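Local coordinates for microtubule-associated protein 1A/1B, light chain 3, putative (Trypanosoma brucei, PDB 3H9D) that is an ATG8-family, ubiquitin-like protein that probably works in autophagy as a lipid-conjugated membrane protein binding phosphatidylethanolamine, at residues Gly45-Cys50 and Ser65-Arg70. Residues are numbered along the deposited sequence; the frame is centred on the assembly and turned at random.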
loop_
_atom_site.group_PDB
_atom_site.type_symbol
_atom_site.label_atom_id
_atom_site.label_comp_id
_atom_site.label_asym_id
_atom_site.label_seq_id
_atom_site.Cartn_x
_atom_site.Cartn_y
_atom_site.Cartn_z
ATOM N N GLY A 45 -13.051 5.923 -16.224
ATOM C CA GLY A 45 -13.117 6.770 -15.028
ATOM C C GLY A 45 -13.051 5.997 -13.728
ATOM O O GLY A 45 -13.564 4.879 -13.633
ATOM N N GLU A 46 -12.415 6.606 -12.730
ATOM C CA GLU A 46 -12.258 6.033 -11.391
ATOM C C GLU A 46 -13.567 6.207 -10.614
ATOM O O GLU A 46 -14.309 7.149 -10.857
ATOM C CB GLU A 46 -11.069 6.714 -10.674
ATOM C CG GLU A 46 -10.589 6.098 -9.344
ATOM C CD GLU A 46 -9.860 4.744 -9.474
ATOM O OE1 GLU A 46 -8.614 4.713 -9.317
ATOM O OE2 GLU A 46 -10.528 3.708 -9.707
ATOM N N LEU A 47 -13.872 5.281 -9.711
ATOM C CA LEU A 47 -15.074 5.395 -8.881
ATOM C C LEU A 47 -14.740 6.098 -7.571
ATOM O O LEU A 47 -13.755 5.759 -6.917
ATOM C CB LEU A 47 -15.687 4.014 -8.594
ATOM C CG LEU A 47 -16.165 3.092 -9.728
ATOM C CD1 LEU A 47 -16.533 1.751 -9.154
ATOM C CD2 LEU A 47 -17.331 3.684 -10.528
ATOM N N ASP A 48 -15.552 7.082 -7.198
ATOM C CA ASP A 48 -15.452 7.727 -5.881
ATOM C C ASP A 48 -15.577 6.746 -4.741
ATOM O O ASP A 48 -14.860 6.836 -3.737
ATOM C CB ASP A 48 -16.568 8.730 -5.715
ATOM C CG ASP A 48 -16.330 9.971 -6.482
ATOM O OD1 ASP A 48 -15.169 10.186 -6.904
ATOM O OD2 ASP A 48 -17.307 10.725 -6.650
ATOM N N ARG A 49 -16.519 5.824 -4.923
ATOM C CA ARG A 49 -16.923 4.858 -3.936
ATOM C C ARG A 49 -16.661 3.495 -4.546
ATOM O O ARG A 49 -17.494 2.931 -5.258
ATOM C CB ARG A 49 -18.410 5.050 -3.637
ATOM C CG ARG A 49 -18.785 6.501 -3.375
ATOM C CD ARG A 49 -19.943 6.910 -4.252
ATOM N NE ARG A 49 -21.215 6.540 -3.657
ATOM C CZ ARG A 49 -22.281 6.125 -4.334
ATOM N NH1 ARG A 49 -22.244 5.993 -5.656
ATOM N NH2 ARG A 49 -23.389 5.823 -3.673
ATOM N N CYS A 50 -15.477 2.981 -4.262
ATOM C CA CYS A 50 -14.957 1.806 -4.928
ATOM C C CYS A 50 -15.253 0.528 -4.151
ATOM O O CYS A 50 -14.758 -0.530 -4.491
ATOM C CB CYS A 50 -13.452 1.972 -5.102
ATOM S SG CYS A 50 -12.566 1.905 -3.541
ATOM N N SER A 65 -22.056 -6.285 -15.032
ATOM C CA SER A 65 -23.266 -5.536 -15.380
ATOM C C SER A 65 -23.595 -4.454 -14.343
ATOM O O SER A 65 -23.965 -3.337 -14.714
ATOM C CB SER A 65 -24.458 -6.484 -15.580
ATOM O OG SER A 65 -24.450 -7.063 -16.881
ATOM N N VAL A 66 -23.452 -4.799 -13.058
ATOM C CA VAL A 66 -23.646 -3.864 -11.933
ATOM C C VAL A 66 -22.598 -2.744 -11.925
ATOM O O VAL A 66 -22.932 -1.568 -11.749
ATOM C CB VAL A 66 -23.607 -4.598 -10.560
ATOM C CG1 VAL A 66 -23.655 -3.609 -9.402
ATOM C CG2 VAL A 66 -24.744 -5.608 -10.447
ATOM N N LEU A 67 -21.334 -3.125 -12.105
ATOM C CA LEU A 67 -20.219 -2.187 -12.240
ATOM C C LEU A 67 -20.404 -1.227 -13.422
ATOM O O LEU A 67 -20.082 -0.042 -13.318
ATOM C CB LEU A 67 -18.914 -2.975 -12.384
ATOM C CG LEU A 67 -17.572 -2.261 -12.572
ATOM C CD1 LEU A 67 -17.237 -1.356 -11.388
ATOM C CD2 LEU A 67 -16.500 -3.306 -12.767
ATOM N N ARG A 68 -20.942 -1.747 -14.530
ATOM C CA ARG A 68 -21.206 -0.960 -15.744
ATOM C C ARG A 68 -22.187 0.195 -15.520
ATOM O O ARG A 68 -22.046 1.278 -16.111
ATOM C CB ARG A 68 -21.713 -1.877 -16.863
ATOM C CG ARG A 68 -21.938 -1.193 -18.195
ATOM C CD ARG A 68 -22.553 -2.139 -19.214
ATOM N NE ARG A 68 -21.597 -3.078 -19.800
ATOM C CZ ARG A 68 -20.792 -2.804 -20.827
ATOM N NH1 ARG A 68 -20.789 -1.596 -21.396
ATOM N NH2 ARG A 68 -19.985 -3.748 -21.282
ATOM N N LYS A 69 -23.175 -0.038 -14.662
ATOM C CA LYS A 69 -24.124 1.004 -14.273
ATOM C C LYS A 69 -23.444 2.195 -13.582
ATOM O O LYS A 69 -23.955 3.317 -13.627
ATOM N N ARG A 70 -22.292 1.948 -12.958
ATOM C CA ARG A 70 -21.562 2.983 -12.202
ATOM C C ARG A 70 -20.530 3.724 -13.047
ATOM O O ARG A 70 -20.355 4.931 -12.891
ATOM C CB ARG A 70 -20.854 2.390 -10.975
ATOM C CG ARG A 70 -21.541 1.203 -10.306
ATOM C CD ARG A 70 -22.930 1.544 -9.806
ATOM N NE ARG A 70 -23.450 0.507 -8.913
ATOM C CZ ARG A 70 -23.891 0.733 -7.678
ATOM N NH1 ARG A 70 -23.902 1.968 -7.185
ATOM N NH2 ARG A 70 -24.336 -0.276 -6.941
#
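Leu47 reaches from the loop before strand 51-55 to helix 60-71, whose flank lies over the sheet of this ubiquitin-like fold, and its two methyls divide the work. Leu47 CD1 meets Leu67 CD1 at 3.9 Å, methyl against methyl. Leu47 CD2 sits 3.8 Å from Arg70 CB, one helical turn further on, with the two side chains crossing at about a right angle. Leu47 gets there with CG beside its own backbone N (chi1 -60°), while in Leu67 chi1 (179°, CG anti to the backbone N) and chi2 (61°) together turn CD1 to the loop. No hydrogen bond joins the two segments; the contact is small (141 Å² buried, both sides summed) and apolar. Further out, Tyr112 of strand 108-113 touches both leucines, and Phe52 packs on Leu47 and Arg70, so Leu47 and Leu67 lie between the helix and the sheet. The loop itself is tied down by its neighbours: Gly45 O bonds to Tyr112 OH, and Glu46 OE2 takes the backbone N of Lys38. On the exposed side, the Arg70 guanidinium lies with an edge, in plane, toward Val66 O; Arg70 NH1 stands 4.6 Å from Arg49 NH1, like charges near but not touching.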